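Local structure of sugar kinase (Agrobacterium tumefaciens, 2RBC) at residues H77-L85 and D101-T109. The protein is a putative ribokinase-like sugar kinase of the pfkB family that probably transfers a phosphate from ATP to a carbohydrate. Numbering follows the deposited sequence.
Sequences HRMGGRASL and DLSESGIDT. With SO4 (sulfate ion), chain D.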
# COMPACT_ATOMS: atom_id res chain seq x y z
N HIS A 77 18.25 -19.00 2.46
CA HIS A 77 17.52 -20.09 1.84
C HIS A 77 17.92 -20.29 0.36
O HIS A 77 18.27 -21.40 -0.06
CB HIS A 77 16.02 -19.82 1.92
CG HIS A 77 15.21 -20.67 1.01
ND1 HIS A 77 15.05 -22.02 1.20
CD2 HIS A 77 14.51 -20.35 -0.10
CE1 HIS A 77 14.27 -22.50 0.24
NE2 HIS A 77 13.95 -21.50 -0.57
N ARG A 78 17.89 -19.21 -0.40
CA ARG A 78 18.18 -19.28 -1.82
C ARG A 78 19.59 -19.79 -2.08
O ARG A 78 19.83 -20.47 -3.08
CB ARG A 78 18.02 -17.93 -2.47
CG ARG A 78 16.57 -17.43 -2.52
CD ARG A 78 15.77 -18.20 -3.53
NE ARG A 78 16.13 -17.80 -4.89
CZ ARG A 78 15.70 -18.38 -5.99
NH1 ARG A 78 14.92 -19.44 -5.94
NH2 ARG A 78 16.09 -17.92 -7.18
N MSE A 79 20.50 -19.45 -1.17
CA MSE A 79 21.91 -19.80 -1.28
C MSE A 79 22.27 -21.16 -0.68
O MSE A 79 23.44 -21.51 -0.58
CB MSE A 79 22.75 -18.73 -0.63
CG MSE A 79 22.64 -17.37 -1.30
SE MSE A 79 23.23 -17.35 -3.19
CE MSE A 79 25.16 -17.17 -2.90
N GLY A 80 21.25 -21.92 -0.29
CA GLY A 80 21.43 -23.33 0.07
C GLY A 80 21.49 -23.59 1.56
O GLY A 80 21.82 -24.69 1.97
N GLY A 81 21.26 -22.57 2.37
CA GLY A 81 21.21 -22.75 3.82
C GLY A 81 19.80 -22.90 4.31
O GLY A 81 18.84 -22.94 3.51
N ARG A 82 19.67 -23.04 5.62
CA ARG A 82 18.37 -23.08 6.29
C ARG A 82 18.24 -21.80 7.06
O ARG A 82 19.17 -21.37 7.71
CB ARG A 82 18.28 -24.29 7.22
CG ARG A 82 17.94 -25.54 6.47
CD ARG A 82 17.96 -26.75 7.35
NE ARG A 82 19.32 -27.17 7.72
CZ ARG A 82 19.80 -27.20 8.98
NH1 ARG A 82 19.07 -26.80 10.04
NH2 ARG A 82 21.04 -27.64 9.20
N ALA A 83 17.09 -21.14 6.94
CA ALA A 83 16.92 -19.83 7.53
C ALA A 83 15.76 -19.82 8.50
O ALA A 83 14.67 -20.29 8.17
CB ALA A 83 16.64 -18.79 6.42
N SER A 84 16.00 -19.22 9.65
CA SER A 84 14.94 -18.90 10.62
C SER A 84 14.93 -17.40 10.85
O SER A 84 15.96 -16.75 10.73
CB SER A 84 15.19 -19.58 11.95
OG SER A 84 15.02 -20.97 11.82
N LEU A 85 13.76 -16.85 11.15
CA LEU A 85 13.61 -15.45 11.37
C LEU A 85 12.86 -15.18 12.68
O LEU A 85 11.83 -15.76 12.94
CB LEU A 85 12.87 -14.85 10.18
CG LEU A 85 12.57 -13.36 10.17
CD1 LEU A 85 13.79 -12.50 10.05
CD2 LEU A 85 11.53 -13.02 9.08
N ASP A 101 3.71 -15.27 3.47
CA ASP A 101 4.66 -15.06 2.39
C ASP A 101 6.06 -15.56 2.78
O ASP A 101 6.71 -16.33 2.06
CB ASP A 101 4.67 -13.57 1.98
CG ASP A 101 5.62 -13.28 0.76
OD1 ASP A 101 6.10 -14.23 0.10
OD2 ASP A 101 5.91 -12.13 0.45
N LEU A 102 6.52 -15.13 3.95
CA LEU A 102 7.85 -15.53 4.40
C LEU A 102 7.98 -17.07 4.54
O LEU A 102 8.95 -17.65 4.06
CB LEU A 102 8.24 -14.76 5.66
CG LEU A 102 8.42 -13.23 5.46
CD1 LEU A 102 8.72 -12.55 6.78
CD2 LEU A 102 9.50 -12.87 4.39
N SER A 103 7.02 -17.76 5.14
CA SER A 103 7.18 -19.21 5.20
C SER A 103 7.01 -19.91 3.86
O SER A 103 7.62 -20.93 3.65
CB SER A 103 6.27 -19.85 6.22
OG SER A 103 5.07 -19.18 6.22
N GLU A 104 6.16 -19.39 2.98
CA GLU A 104 6.11 -19.93 1.63
C GLU A 104 7.38 -19.63 0.82
O GLU A 104 7.63 -20.28 -0.17
CB GLU A 104 4.86 -19.41 0.91
CG GLU A 104 3.59 -20.01 1.48
CD GLU A 104 2.32 -19.49 0.81
OE1 GLU A 104 2.43 -18.65 -0.12
OE2 GLU A 104 1.21 -19.93 1.20
N SER A 105 8.18 -18.67 1.27
CA SER A 105 9.43 -18.28 0.59
C SER A 105 10.64 -19.07 1.14
O SER A 105 11.78 -18.75 0.82
CB SER A 105 9.65 -16.79 0.78
OG SER A 105 8.61 -16.04 0.16
N GLY A 106 10.39 -20.05 1.99
CA GLY A 106 11.41 -20.94 2.48
C GLY A 106 12.03 -20.59 3.80
O GLY A 106 13.02 -21.21 4.18
N ILE A 107 11.43 -19.66 4.54
CA ILE A 107 11.96 -19.21 5.82
C ILE A 107 11.15 -19.87 6.97
O ILE A 107 9.92 -19.88 6.91
CB ILE A 107 11.88 -17.66 5.92
CG1 ILE A 107 12.73 -16.97 4.83
CG2 ILE A 107 12.34 -17.14 7.30
CD1 ILE A 107 12.22 -15.53 4.48
N ASP A 108 11.82 -20.44 7.97
CA ASP A 108 11.16 -20.87 9.20
C ASP A 108 10.72 -19.66 10.01
O ASP A 108 11.54 -18.94 10.58
CB ASP A 108 12.10 -21.72 10.05
CG ASP A 108 11.43 -22.30 11.27
OD1 ASP A 108 10.39 -21.78 11.73
OD2 ASP A 108 11.96 -23.31 11.74
N THR A 109 9.41 -19.46 10.07
CA THR A 109 8.78 -18.35 10.77
C THR A 109 8.22 -18.75 12.13
O THR A 109 7.53 -17.98 12.79
CB THR A 109 7.64 -17.79 9.93
OG1 THR A 109 6.73 -18.86 9.64
CG2 THR A 109 8.18 -17.15 8.65
S SO4 D . 13.90 -20.51 -9.12
O1 SO4 D . 14.76 -19.33 -9.27
O2 SO4 D . 12.82 -20.23 -8.16
O3 SO4 D . 13.22 -20.78 -10.39
O4 SO4 D . 14.73 -21.65 -8.70
O HOH W 1 11.78 -19.98 -2.44
O HOH W 2 15.09 -22.27 5.18
O HOH W 3 14.05 -22.06 14.07
O HOH W 4 11.51 -18.46 13.20
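S84 and D108 pair in parallel where strand 82-90 meets the short strand 107-108. Two backbone bonds run through D108. D108 N donates to A83 O at 2.9 Å, and D108 O accepts from L85 N at 3.1 Å. Water 4 donates to both D108 O and L85 O.

The H77 ring lies against the turn that follows helix 93-104. G106 CA sits over the centre of one ring face, 3.9 Å from the centroid, in a CH-pi contact. H77 CG is anti to the backbone N (chi1 164°), which swings the ring onto this turn. G106 has positive phi and is the C-prime residue of a Schellman motif. The motif is closed by I107 N to L102 O and a weak G106 N to S103 O. L102 O also accepts from S105 N, from the opposite face of its plane.

On one side of the sheet, S84 OG packs against D108 CB at 3.5 Å. The polar ends have other partners: S84 OG bonds to H31 and D108 OD1 to S110. L85 reaches helix 93-104 with one branch: its CD2 meets L102 CD1 at 3.7 Å, and the two side chains cross at a slant. L85 CB touches I107 CG2 at the same distance. A69 and S70 of helix 68-78 also border L85.

Strand 82-90, helix 93-104 and strand 107-108 form a beta-alpha-beta unit. Such parallel units build the alpha/beta domain of ribokinase-like kinases, and this one adds a short strand to the main sheet.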